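Local atomic coordinates of N-acetylneuraminate lyase (PDB entry 4WOZ), a protein that belongs to the dihydrodipicolinate synthetase family, whose members fold as TIM barrels, and assembles from four copies of one chain. Residues A[224-229]-A[243-248]; A[42-47]-A[219-224]; A[65-70]-A[96-101]. All coordinates share one frame; numbering follows the deposited sequence.

How the interactions relate
The three contacts sample different places in one closed parallel barrel of the TIM type. Interaction 2 joins helix 34-48 to the start of helix 220-235, the helices that follow the first and the eighth strand, and so lies at the seam where the ring closes. Interaction 1 continues along helix 220-235: they share Gly-224, their centres are 13 Å apart, and Ala-227 CB rests 3.5 Å from Phe-220 CE1. Interaction 3 is independent, linking two successive barrel helices across the chain's centre from interaction 1, with centres 35 Å apart. Its segments lie beyond the C-terminal ends of the strands, the side where active sites of this fold usually lie.

Interaction 1: residues A[224-229]-A[243-248]; sequences GVRARQ and LEVQHV
Val-245 and Arg-226 meet at the middle of the contact, where their CA atoms are the nearest across it: CG1 of Val-245 lies 3.6 Å from the carbonyl O of Arg-226 and 3.8 Å from its CB, so one methyl touches both the backbone and the root of the side chain. This methyl stands anti to the backbone N of Val-245 (chi1 176°). One turn on, CG1 of Val-248 approaches NE of Arg-226 at 3.6 Å, the side chains nearly perpendicular and the methyl oblique to the guanidinium. Gln-229 comes in from the side, nearly at a right angle, its OE1 4.0 Å from CG1 of Val-245.

The arginine can serve both valines because its chain, extended from CG to NE, carries the nitrogen from the Val-245 methyl to that of Val-248. Its far end is fixed elsewhere: NH1 binds Asn-223 OD1, NH2 binds the backbone O of Tyr-301, and the group makes a cation-pi contact with Phe-302. The short axes pass 9.5 Å apart at 150°, and since helices 220-235 and 239-259 follow one another through a short connection, they form an antiparallel helical hairpin outside the barrel wall; His-247 bonds to Glu-185 of a second subunit.

Valine methyls thus pack against the arginine's backbone and aliphatic root and against polar atoms, with no polar bond between the segments, while the arginine's polar end is held by partners outside.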
ATOM      1  N   GLY A 224      -4.569  30.085 -12.614  1.00 26.59           N
ATOM      2  CA  GLY A 224      -3.869  30.987 -11.713  1.00 27.41           C
ATOM      3  C   GLY A 224      -4.712  32.038 -11.010  1.00 27.57           C
ATOM      4  O   GLY A 224      -4.452  32.377  -9.849  1.00 27.98           O
ATOM      5  N   VAL A 225      -5.719  32.561 -11.699  1.00 28.09           N
ATOM      6  CA  VAL A 225      -6.579  33.577 -11.105  1.00 29.05           C
ATOM      7  C   VAL A 225      -7.366  33.030  -9.912  1.00 28.09           C
ATOM      8  O   VAL A 225      -7.339  33.622  -8.835  1.00 29.05           O
ATOM      9  CB  VAL A 225      -7.551  34.167 -12.148  1.00 30.99           C
ATOM     10  CG1 VAL A 225      -8.481  35.179 -11.477  1.00 30.96           C
ATOM     11  CG2 VAL A 225      -6.759  34.837 -13.262  1.00 31.06           C
ATOM     12  N   ARG A 226      -8.065  31.912 -10.092  1.00 25.63           N
ATOM     13  CA  ARG A 226      -8.814  31.320  -8.984  1.00 24.43           C
ATOM     14  C   ARG A 226      -7.866  30.894  -7.863  1.00 25.35           C
ATOM     15  O   ARG A 226      -8.166  31.063  -6.687  1.00 25.13           O
ATOM     16  CB  ARG A 226      -9.611  30.092  -9.440  1.00 23.61           C
ATOM     17  CG  ARG A 226     -10.814  30.397 -10.316  1.00 24.37           C
ATOM     18  CD  ARG A 226     -11.681  29.155 -10.473  1.00 27.52           C
ATOM     19  NE  ARG A 226     -12.772  29.357 -11.419  1.00 28.84           N
ATOM     20  CZ  ARG A 226     -12.689  29.138 -12.729  1.00 29.80           C
ATOM     21  NH1 ARG A 226     -11.557  28.704 -13.272  1.00 25.05           N
ATOM     22  NH2 ARG A 226     -13.750  29.343 -13.497  1.00 29.37           N
ATOM     23  N   ALA A 227      -6.722  30.326  -8.230  1.00 27.43           N
ATOM     24  CA  ALA A 227      -5.765  29.889  -7.221  1.00 28.90           C
ATOM     25  C   ALA A 227      -5.406  31.067  -6.323  1.00 27.88           C
ATOM     26  O   ALA A 227      -5.367  30.932  -5.101  1.00 27.49           O
ATOM     27  CB  ALA A 227      -4.514  29.327  -7.882  1.00 28.27           C
ATOM     28  N   ARG A 228      -5.154  32.222  -6.935  1.00 28.74           N
ATOM     29  CA  ARG A 228      -4.813  33.420  -6.180  1.00 29.79           C
ATOM     30  C   ARG A 228      -5.996  33.864  -5.318  1.00 29.86           C
ATOM     31  O   ARG A 228      -5.811  34.277  -4.173  1.00 28.75           O
ATOM     32  CB  ARG A 228      -4.390  34.554  -7.121  1.00 30.78           C
ATOM     33  CG  ARG A 228      -4.028  35.853  -6.392  1.00 32.74           C
ATOM     34  CD  ARG A 228      -3.400  36.875  -7.327  1.00 34.23           C
ATOM     35  NE  ARG A 228      -2.067  36.471  -7.771  1.00 34.81           N
ATOM     36  CZ  ARG A 228      -0.966  36.572  -7.033  1.00 35.14           C
ATOM     37  NH1 ARG A 228      -1.031  37.071  -5.807  1.00 35.59           N
ATOM     38  NH2 ARG A 228       0.200  36.165  -7.519  1.00 32.14           N
ATOM     39  N   GLN A 229      -7.210  33.776  -5.858  1.00 27.93           N
ATOM     40  CA  GLN A 229      -8.389  34.163  -5.084  1.00 29.12           C
ATOM     41  C   GLN A 229      -8.520  33.274  -3.844  1.00 27.49           C
ATOM     42  O   GLN A 229      -8.796  33.761  -2.749  1.00 28.75           O
ATOM     43  CB  GLN A 229      -9.662  34.060  -5.935  1.00 30.14           C
ATOM     44  CG  GLN A 229      -9.630  34.900  -7.208  1.00 33.31           C
ATOM     45  CD  GLN A 229     -10.917  34.800  -8.016  1.00 35.77           C
ATOM     46  OE1 GLN A 229     -11.430  33.705  -8.259  1.00 34.42           O
ATOM     47  NE2 GLN A 229     -11.436  35.946  -8.445  1.00 36.93           N
ATOM     48  N   LEU A 243     -13.984  28.754  -0.031  1.00 23.40           N
ATOM     49  CA  LEU A 243     -14.517  27.414  -0.249  1.00 23.91           C
ATOM     50  C   LEU A 243     -15.272  27.316  -1.575  1.00 24.30           C
ATOM     51  O   LEU A 243     -15.189  26.311  -2.273  1.00 22.26           O
ATOM     52  CB  LEU A 243     -15.453  27.024   0.892  1.00 23.41           C
ATOM     53  CG  LEU A 243     -16.129  25.658   0.744  1.00 24.77           C
ATOM     54  CD1 LEU A 243     -15.076  24.573   0.546  1.00 26.96           C
ATOM     55  CD2 LEU A 243     -16.960  25.372   1.984  1.00 26.42           C
ATOM     56  N   GLU A 244     -16.019  28.360  -1.911  1.00 23.27           N
ATOM     57  CA  GLU A 244     -16.763  28.355  -3.154  1.00 27.17           C
ATOM     58  C   GLU A 244     -15.823  28.364  -4.361  1.00 26.64           C
ATOM     59  O   GLU A 244     -16.105  27.726  -5.373  1.00 28.23           O
ATOM     60  CB  GLU A 244     -17.718  29.549  -3.204  1.00 30.32           C
ATOM     61  CG  GLU A 244     -18.748  29.422  -4.303  1.00 39.67           C
ATOM     62  CD  GLU A 244     -19.395  28.044  -4.320  1.00 43.24           C
ATOM     63  OE1 GLU A 244     -20.061  27.681  -3.324  1.00 43.91           O
ATOM     64  OE2 GLU A 244     -19.222  27.320  -5.328  1.00 45.84           O
ATOM     65  N   VAL A 245     -14.703  29.076  -4.260  1.00 24.76           N
ATOM     66  CA  VAL A 245     -13.753  29.114  -5.367  1.00 23.29           C
ATOM     67  C   VAL A 245     -13.041  27.755  -5.447  1.00 24.08           C
ATOM     68  O   VAL A 245     -12.701  27.289  -6.530  1.00 24.33           O
ATOM     69  CB  VAL A 245     -12.707  30.259  -5.190  1.00 25.80           C
ATOM     70  CG1 VAL A 245     -11.679  30.216  -6.314  1.00 23.27           C
ATOM     71  CG2 VAL A 245     -13.411  31.619  -5.200  1.00 24.69           C
ATOM     72  N   GLN A 246     -12.821  27.128  -4.292  1.00 23.55           N
ATOM     73  CA  GLN A 246     -12.178  25.818  -4.243  1.00 24.71           C
ATOM     74  C   GLN A 246     -13.117  24.756  -4.823  1.00 23.76           C
ATOM     75  O   GLN A 246     -12.658  23.771  -5.391  1.00 25.87           O
ATOM     76  CB  GLN A 246     -11.829  25.432  -2.806  1.00 22.74           C
ATOM     77  CG  GLN A 246     -11.074  24.112  -2.708  1.00 25.23           C
ATOM     78  CD  GLN A 246      -9.614  24.229  -3.127  1.00 26.64           C
ATOM     79  OE1 GLN A 246      -8.805  24.839  -2.427  1.00 24.79           O
ATOM     80  NE2 GLN A 246      -9.273  23.649  -4.275  1.00 23.75           N
ATOM     81  N   HIS A 247     -14.425  24.949  -4.651  1.00 25.71           N
ATOM     82  CA  HIS A 247     -15.405  24.007  -5.185  1.00 27.20           C
ATOM     83  C   HIS A 247     -15.342  24.009  -6.706  1.00 27.49           C
ATOM     84  O   HIS A 247     -15.288  22.951  -7.330  1.00 27.60           O
ATOM     85  CB  HIS A 247     -16.829  24.367  -4.744  1.00 26.55           C
ATOM     86  CG  HIS A 247     -17.186  23.880  -3.375  1.00 26.51           C
ATOM     87  ND1 HIS A 247     -16.708  22.697  -2.855  1.00 26.11           N
ATOM     88  CD2 HIS A 247     -18.021  24.391  -2.439  1.00 27.95           C
ATOM     89  CE1 HIS A 247     -17.233  22.500  -1.660  1.00 27.25           C
ATOM     90  NE2 HIS A 247     -18.034  23.513  -1.383  1.00 25.32           N
ATOM     91  N   VAL A 248     -15.355  25.201  -7.303  1.00 26.35           N
ATOM     92  CA  VAL A 248     -15.284  25.308  -8.758  1.00 26.32           C
ATOM     93  C   VAL A 248     -13.926  24.800  -9.237  1.00 25.85           C
ATOM     94  O   VAL A 248     -13.824  24.114 -10.256  1.00 24.97           O
ATOM     95  CB  VAL A 248     -15.478  26.767  -9.227  1.00 29.02           C
ATOM     96  CG1 VAL A 248     -15.311  26.856 -10.748  1.00 30.52           C
ATOM     97  CG2 VAL A 248     -16.863  27.263  -8.810  1.00 29.67           C
TER

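Interaction 2: residues A[42-47]-A[219-224]; sequences RHNIDV and TFNVNG
Asn-44 and Asn-221 meet amide to amide at the closure of the barrel, where helix 34-48 runs nearly parallel to the beginning of helix 220-235. The two amide planes are turned 69° apart. ND2 of Asn-44 donates to OD1 of Asn-221 over 2.8 Å in a nearly straight bond (N-H...O 167°); the acceptor lies close to the plane of the donor amide, whereas the donor stands above the plane of the accepting carbonyl. In both residues CG sits beside the backbone N (chi1 -85° in Asn-44, much the same in Asn-221), which brings both amides toward the partner helix although neither CB points straight at it.

His-43 flanks this pair. Its ring presents an edge to the backbone O of Asn-221, which lies in the ring plane 3.2 Å from CD2, while NE2 has a weak hydrogen bond to Gln-272 OE1.

Second-shell bonds fix the rotation of each amide: Ser-20 OG bonds to OD1 of Asn-44, and ND2 of Asn-221 reaches the backbone oxygens of Ala-21 and Ser-218. This one bond between the helices, together with those to Ser-20, Ala-21 and Ser-218, satisfies the amides in a buried setting and ties both helices to the end of strand 17-21.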
ATOM      1  N   ARG A  42       4.742  33.472 -20.773  1.00 34.30           N
ATOM      2  CA  ARG A  42       4.092  34.777 -20.878  1.00 33.60           C
ATOM      3  C   ARG A  42       2.661  34.728 -20.355  1.00 33.06           C
ATOM      4  O   ARG A  42       2.176  35.682 -19.745  1.00 31.14           O
ATOM      5  CB  ARG A  42       4.088  35.237 -22.340  1.00 34.31           C
ATOM      6  CG  ARG A  42       5.418  35.794 -22.829  1.00 35.97           C
ATOM      7  CD  ARG A  42       5.377  37.317 -22.890  1.00 36.67           C
ATOM      8  NE  ARG A  42       5.147  37.940 -21.587  1.00 36.40           N
ATOM      9  CZ  ARG A  42       6.092  38.133 -20.674  1.00 36.10           C
ATOM     10  NH1 ARG A  42       7.339  37.752 -20.913  1.00 37.13           N
ATOM     11  NH2 ARG A  42       5.794  38.726 -19.526  1.00 37.51           N
ATOM     12  N   HIS A  43       1.988  33.609 -20.607  1.00 32.40           N
ATOM     13  CA  HIS A  43       0.611  33.423 -20.168  1.00 31.86           C
ATOM     14  C   HIS A  43       0.537  33.415 -18.643  1.00 31.58           C
ATOM     15  O   HIS A  43      -0.347  34.037 -18.047  1.00 30.75           O
ATOM     16  CB  HIS A  43       0.066  32.111 -20.728  1.00 32.12           C
ATOM     17  CG  HIS A  43      -1.344  31.817 -20.323  1.00 32.69           C
ATOM     18  ND1 HIS A  43      -2.420  32.539 -20.791  1.00 33.92           N
ATOM     19  CD2 HIS A  43      -1.856  30.869 -19.502  1.00 31.99           C
ATOM     20  CE1 HIS A  43      -3.535  32.047 -20.279  1.00 33.88           C
ATOM     21  NE2 HIS A  43      -3.219  31.034 -19.493  1.00 33.25           N
ATOM     22  N   ASN A  44       1.474  32.713 -18.013  1.00 30.51           N
ATOM     23  CA  ASN A  44       1.507  32.638 -16.556  1.00 30.45           C
ATOM     24  C   ASN A  44       1.787  33.995 -15.919  1.00 29.69           C
ATOM     25  O   ASN A  44       1.225  34.324 -14.880  1.00 30.06           O
ATOM     26  CB  ASN A  44       2.561  31.625 -16.089  1.00 27.91           C
ATOM     27  CG  ASN A  44       2.029  30.207 -16.049  1.00 28.13           C
ATOM     28  OD1 ASN A  44       1.058  29.917 -15.351  1.00 30.07           O
ATOM     29  ND2 ASN A  44       2.662  29.315 -16.794  1.00 28.35           N
ATOM     30  N   ILE A  45       2.653  34.783 -16.546  1.00 31.18           N
ATOM     31  CA  ILE A  45       2.995  36.097 -16.011  1.00 31.32           C
ATOM     32  C   ILE A  45       1.906  37.139 -16.256  1.00 32.46           C
ATOM     33  O   ILE A  45       1.432  37.796 -15.328  1.00 32.99           O
ATOM     34  CB  ILE A  45       4.300  36.637 -16.639  1.00 29.56           C
ATOM     35  CG1 ILE A  45       5.453  35.679 -16.349  1.00 28.18           C
ATOM     36  CG2 ILE A  45       4.620  38.043 -16.078  1.00 29.07           C
ATOM     37  CD1 ILE A  45       6.722  36.033 -17.081  1.00 29.15           C
ATOM     38  N   ASP A  46       1.501  37.269 -17.513  1.00 34.32           N
ATOM     39  CA  ASP A  46       0.524  38.275 -17.897  1.00 36.58           C
ATOM     40  C   ASP A  46      -0.952  37.953 -17.702  1.00 36.46           C
ATOM     41  O   ASP A  46      -1.762  38.866 -17.523  1.00 36.93           O
ATOM     42  CB  ASP A  46       0.775  38.679 -19.352  1.00 35.69           C
ATOM     43  CG  ASP A  46       2.226  39.028 -19.611  1.00 36.87           C
ATOM     44  OD1 ASP A  46       2.857  39.633 -18.719  1.00 36.86           O
ATOM     45  OD2 ASP A  46       2.738  38.710 -20.708  1.00 39.60           O
ATOM     46  N   VAL A  47      -1.316  36.676 -17.730  1.00 35.61           N
ATOM     47  CA  VAL A  47      -2.719  36.322 -17.569  1.00 33.62           C
ATOM     48  C   VAL A  47      -3.017  35.694 -16.217  1.00 33.33           C
ATOM     49  O   VAL A  47      -3.961  36.102 -15.539  1.00 33.06           O
ATOM     50  CB  VAL A  47      -3.190  35.358 -18.679  1.00 34.03           C
ATOM     51  CG1 VAL A  47      -4.693  35.148 -18.567  1.00 29.99           C
ATOM     52  CG2 VAL A  47      -2.826  35.919 -20.048  1.00 31.24           C
ATOM     53  N   THR A 219      -1.933  23.110 -12.067  1.00 26.77           N
ATOM     54  CA  THR A 219      -3.158  23.675 -12.621  1.00 27.17           C
ATOM     55  C   THR A 219      -3.161  25.191 -12.662  1.00 28.53           C
ATOM     56  O   THR A 219      -4.030  25.790 -13.292  1.00 27.32           O
ATOM     57  CB  THR A 219      -4.411  23.206 -11.852  1.00 29.04           C
ATOM     58  OG1 THR A 219      -4.420  23.773 -10.536  1.00 26.57           O
ATOM     59  CG2 THR A 219      -4.433  21.688 -11.763  1.00 26.82           C
ATOM     60  N   PHE A 220      -2.181  25.807 -12.002  1.00 26.77           N
ATOM     61  CA  PHE A 220      -2.073  27.262 -11.984  1.00 26.42           C
ATOM     62  C   PHE A 220      -1.738  27.805 -13.375  1.00 26.24           C
ATOM     63  O   PHE A 220      -1.954  28.982 -13.657  1.00 26.16           O
ATOM     64  CB  PHE A 220      -1.008  27.702 -10.968  1.00 24.67           C
ATOM     65  CG  PHE A 220      -1.325  27.314  -9.543  1.00 24.27           C
ATOM     66  CD1 PHE A 220      -2.510  26.662  -9.223  1.00 24.04           C
ATOM     67  CD2 PHE A 220      -0.419  27.582  -8.523  1.00 26.65           C
ATOM     68  CE1 PHE A 220      -2.790  26.277  -7.906  1.00 26.08           C
ATOM     69  CE2 PHE A 220      -0.685  27.202  -7.206  1.00 24.63           C
ATOM     70  CZ  PHE A 220      -1.872  26.549  -6.897  1.00 25.92           C
ATOM     71  N   ASN A 221      -1.206  26.950 -14.244  1.00 25.23           N
ATOM     72  CA  ASN A 221      -0.886  27.364 -15.607  1.00 26.13           C
ATOM     73  C   ASN A 221      -2.148  27.844 -16.329  1.00 26.78           C
ATOM     74  O   ASN A 221      -2.068  28.688 -17.226  1.00 27.56           O
ATOM     75  CB  ASN A 221      -0.274  26.204 -16.392  1.00 25.37           C
ATOM     76  CG  ASN A 221       1.168  25.944 -16.020  1.00 25.97           C
ATOM     77  OD1 ASN A 221       2.082  26.574 -16.552  1.00 28.39           O
ATOM     78  ND2 ASN A 221       1.380  25.019 -15.091  1.00 25.43           N
ATOM     79  N   VAL A 222      -3.303  27.306 -15.945  1.00 25.60           N
ATOM     80  CA  VAL A 222      -4.567  27.694 -16.571  1.00 27.33           C
ATOM     81  C   VAL A 222      -5.598  28.212 -15.579  1.00 29.04           C
ATOM     82  O   VAL A 222      -6.632  28.758 -15.984  1.00 29.32           O
ATOM     83  CB  VAL A 222      -5.231  26.510 -17.324  1.00 28.35           C
ATOM     84  CG1 VAL A 222      -4.403  26.118 -18.532  1.00 26.84           C
ATOM     85  CG2 VAL A 222      -5.403  25.318 -16.373  1.00 26.75           C
ATOM     86  N   ASN A 223      -5.322  28.050 -14.287  1.00 25.77           N
ATOM     87  CA  ASN A 223      -6.268  28.469 -13.261  1.00 26.34           C
ATOM     88  C   ASN A 223      -5.639  29.397 -12.221  1.00 25.20           C
ATOM     89  O   ASN A 223      -6.126  29.488 -11.097  1.00 25.21           O
ATOM     90  CB  ASN A 223      -6.845  27.216 -12.579  1.00 26.59           C
ATOM     91  CG  ASN A 223      -8.149  27.485 -11.850  1.00 26.08           C
ATOM     92  OD1 ASN A 223      -9.032  28.164 -12.372  1.00 23.28           O
ATOM     93  ND2 ASN A 223      -8.285  26.929 -10.644  1.00 23.04           N
ATOM     94  N   GLY A 224      -4.569  30.085 -12.614  1.00 26.59           N
ATOM     95  CA  GLY A 224      -3.869  30.987 -11.713  1.00 27.41           C
ATOM     96  C   GLY A 224      -4.712  32.038 -11.010  1.00 27.57           C
ATOM     97  O   GLY A 224      -4.452  32.377  -9.849  1.00 27.98           O
TER

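Interaction 3: residues A[65-70]-A[96-101]; sequences LSTDEK and LKEAVE
The carboxylate of Glu-98 is the flat group on which this contact turns, with Lys-70 over its plane and Thr-67 beside one oxygen. NZ of Lys-70 forms a salt bridge and hydrogen bond to OE1 of Glu-98 at 3.1 Å, arriving 50° out of the carboxylate plane. At the other oxygen, OE2, CB of Thr-67 comes within 3.0 Å, a tight approach; OG1 of Thr-67 is 3.3 Å from the same OE2, but its angle is too poor for a hydrogen bond. The site joins two neighbouring helices of the TIM barrel, 67-81 and 96-109, each following its own strand.

Glu-98, with CG anti to the backbone N (chi1 173°) and the chain extended beyond it, carries its carboxylate to the other helix. Lys-70 is likewise extended beyond CG and comes in nearly perpendicular to it, with CD also 3.8 Å from OE2 of Glu-98, while Thr-67 and Glu-98 pass alongside, pointing opposite ways. OE1 of Glu-98 has a second partner, Ser-93 OG, and the paired lysine and hydroxyl would probably favour the charged form of the acid.

A capping box opens helix 67-81. Ser-66 takes the N-cap place, its OG receiving a weak bond from Glu-69 N, and Glu-69 in return accepts from the backbone of Ser-66. OE2 of Glu-69 forms a salt bridge with Arg-280, and OE1 accepts from Ser-66 N at 2.7 Å through its anti lone pair.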
ATOM      1  N   LEU A  65      12.854  14.131 -20.214  1.00 38.45           N
ATOM      2  CA  LEU A  65      13.747  14.940 -21.035  1.00 39.33           C
ATOM      3  C   LEU A  65      15.223  14.660 -20.811  1.00 38.77           C
ATOM      4  O   LEU A  65      15.626  14.216 -19.738  1.00 37.90           O
ATOM      5  CB  LEU A  65      13.478  16.423 -20.771  1.00 37.27           C
ATOM      6  CG  LEU A  65      12.019  16.851 -20.941  1.00 39.97           C
ATOM      7  CD1 LEU A  65      11.865  18.327 -20.601  1.00 38.68           C
ATOM      8  CD2 LEU A  65      11.577  16.574 -22.368  1.00 39.23           C
ATOM      9  N   SER A  66      16.024  14.934 -21.835  1.00 39.30           N
ATOM     10  CA  SER A  66      17.467  14.744 -21.752  1.00 40.34           C
ATOM     11  C   SER A  66      18.025  15.940 -20.995  1.00 40.93           C
ATOM     12  O   SER A  66      17.381  16.989 -20.918  1.00 39.26           O
ATOM     13  CB  SER A  66      18.082  14.691 -23.150  1.00 40.76           C
ATOM     14  OG  SER A  66      17.821  15.893 -23.856  1.00 42.73           O
ATOM     15  N   THR A  67      19.219  15.786 -20.437  1.00 41.42           N
ATOM     16  CA  THR A  67      19.829  16.864 -19.679  1.00 43.00           C
ATOM     17  C   THR A  67      19.970  18.153 -20.502  1.00 42.89           C
ATOM     18  O   THR A  67      19.804  19.249 -19.970  1.00 42.49           O
ATOM     19  CB  THR A  67      21.200  16.431 -19.131  1.00 44.31           C
ATOM     20  OG1 THR A  67      21.710  17.446 -18.257  1.00 47.79           O
ATOM     21  CG2 THR A  67      22.182  16.204 -20.270  1.00 48.59           C
ATOM     22  N   ASP A  68      20.261  18.027 -21.796  1.00 42.68           N
ATOM     23  CA  ASP A  68      20.400  19.205 -22.654  1.00 43.40           C
ATOM     24  C   ASP A  68      19.063  19.923 -22.810  1.00 41.22           C
ATOM     25  O   ASP A  68      19.005  21.152 -22.860  1.00 38.27           O
ATOM     26  CB  ASP A  68      20.928  18.825 -24.047  1.00 46.36           C
ATOM     27  CG  ASP A  68      22.396  18.407 -24.029  1.00 49.72           C
ATOM     28  OD1 ASP A  68      23.232  19.164 -23.488  1.00 51.00           O
ATOM     29  OD2 ASP A  68      22.717  17.325 -24.567  1.00 52.62           O
ATOM     30  N   GLU A  69      17.986  19.154 -22.902  1.00 39.84           N
ATOM     31  CA  GLU A  69      16.673  19.754 -23.044  1.00 39.77           C
ATOM     32  C   GLU A  69      16.342  20.523 -21.771  1.00 37.68           C
ATOM     33  O   GLU A  69      15.780  21.617 -21.826  1.00 36.70           O
ATOM     34  CB  GLU A  69      15.627  18.674 -23.310  1.00 42.12           C
ATOM     35  CG  GLU A  69      15.830  17.975 -24.641  1.00 45.99           C
ATOM     36  CD  GLU A  69      14.823  16.875 -24.882  1.00 48.35           C
ATOM     37  OE1 GLU A  69      14.775  15.929 -24.066  1.00 47.59           O
ATOM     38  OE2 GLU A  69      14.083  16.958 -25.888  1.00 50.42           O
ATOM     39  N   LYS A  70      16.705  19.950 -20.627  1.00 34.79           N
ATOM     40  CA  LYS A  70      16.452  20.593 -19.347  1.00 34.25           C
ATOM     41  C   LYS A  70      17.161  21.942 -19.311  1.00 34.66           C
ATOM     42  O   LYS A  70      16.601  22.937 -18.856  1.00 32.45           O
ATOM     43  CB  LYS A  70      16.947  19.713 -18.198  1.00 32.10           C
ATOM     44  CG  LYS A  70      16.140  18.434 -18.009  1.00 33.30           C
ATOM     45  CD  LYS A  70      16.721  17.567 -16.903  1.00 32.52           C
ATOM     46  CE  LYS A  70      15.938  16.265 -16.753  1.00 32.69           C
ATOM     47  NZ  LYS A  70      16.508  15.392 -15.689  1.00 31.19           N
ATOM     48  N   LEU A  96      22.382  12.040  -9.569  1.00 40.87           N
ATOM     49  CA  LEU A  96      22.936  13.123  -8.762  1.00 39.96           C
ATOM     50  C   LEU A  96      23.911  14.038  -9.508  1.00 41.00           C
ATOM     51  O   LEU A  96      23.833  15.259  -9.379  1.00 41.18           O
ATOM     52  CB  LEU A  96      23.628  12.557  -7.517  1.00 38.76           C
ATOM     53  CG  LEU A  96      24.341  13.567  -6.607  1.00 39.88           C
ATOM     54  CD1 LEU A  96      23.378  14.676  -6.190  1.00 39.47           C
ATOM     55  CD2 LEU A  96      24.888  12.852  -5.380  1.00 39.00           C
ATOM     56  N   LYS A  97      24.830  13.459 -10.278  1.00 40.82           N
ATOM     57  CA  LYS A  97      25.798  14.266 -11.020  1.00 40.72           C
ATOM     58  C   LYS A  97      25.063  15.281 -11.890  1.00 40.09           C
ATOM     59  O   LYS A  97      25.497  16.427 -12.025  1.00 38.91           O
ATOM     60  CB  LYS A  97      26.694  13.376 -11.898  1.00 42.53           C
ATOM     61  CG  LYS A  97      27.435  12.291 -11.127  1.00 45.40           C
ATOM     62  CD  LYS A  97      28.311  11.419 -12.031  1.00 46.82           C
ATOM     63  CE  LYS A  97      29.612  12.113 -12.424  1.00 47.71           C
ATOM     64  NZ  LYS A  97      29.404  13.332 -13.255  1.00 49.92           N
ATOM     65  N   GLU A  98      23.948  14.856 -12.481  1.00 39.25           N
ATOM     66  CA  GLU A  98      23.156  15.749 -13.315  1.00 39.50           C
ATOM     67  C   GLU A  98      22.543  16.834 -12.438  1.00 38.45           C
ATOM     68  O   GLU A  98      22.503  18.005 -12.816  1.00 38.39           O
ATOM     69  CB  GLU A  98      22.038  14.982 -14.034  1.00 40.11           C
ATOM     70  CG  GLU A  98      21.066  15.886 -14.792  1.00 41.87           C
ATOM     71  CD  GLU A  98      19.959  15.120 -15.503  1.00 43.05           C
ATOM     72  OE1 GLU A  98      19.283  14.298 -14.853  1.00 45.10           O
ATOM     73  OE2 GLU A  98      19.759  15.344 -16.715  1.00 45.75           O
ATOM     74  N   ALA A  99      22.072  16.434 -11.262  1.00 39.02           N
ATOM     75  CA  ALA A  99      21.456  17.371 -10.330  1.00 39.42           C
ATOM     76  C   ALA A  99      22.425  18.479  -9.948  1.00 39.35           C
ATOM     77  O   ALA A  99      22.072  19.659  -9.980  1.00 39.29           O
ATOM     78  CB  ALA A  99      20.982  16.637  -9.082  1.00 39.53           C
ATOM     79  N   VAL A 100      23.645  18.103  -9.580  1.00 38.01           N
ATOM     80  CA  VAL A 100      24.647  19.088  -9.199  1.00 38.96           C
ATOM     81  C   VAL A 100      25.005  19.974 -10.392  1.00 39.10           C
ATOM     82  O   VAL A 100      25.266  21.163 -10.235  1.00 39.41           O
ATOM     83  CB  VAL A 100      25.921  18.412  -8.646  1.00 38.84           C
ATOM     84  CG1 VAL A 100      26.980  19.457  -8.330  1.00 40.11           C
ATOM     85  CG2 VAL A 100      25.579  17.635  -7.390  1.00 39.87           C
ATOM     86  N   GLU A 101      25.004  19.403 -11.590  1.00 38.80           N
ATOM     87  CA  GLU A 101      25.322  20.196 -12.767  1.00 39.25           C
ATOM     88  C   GLU A 101      24.225  21.224 -13.039  1.00 38.14           C
ATOM     89  O   GLU A 101      24.508  22.370 -13.400  1.00 37.18           O
ATOM     90  CB  GLU A 101      25.508  19.301 -13.997  1.00 39.26           C
ATOM     91  CG  GLU A 101      25.358  20.053 -15.317  1.00 43.56           C
ATOM     92  CD  GLU A 101      26.161  19.450 -16.461  1.00 46.41           C
ATOM     93  OE1 GLU A 101      25.980  18.254 -16.767  1.00 46.07           O
ATOM     94  OE2 GLU A 101      26.975  20.188 -17.058  1.00 50.50           O
TER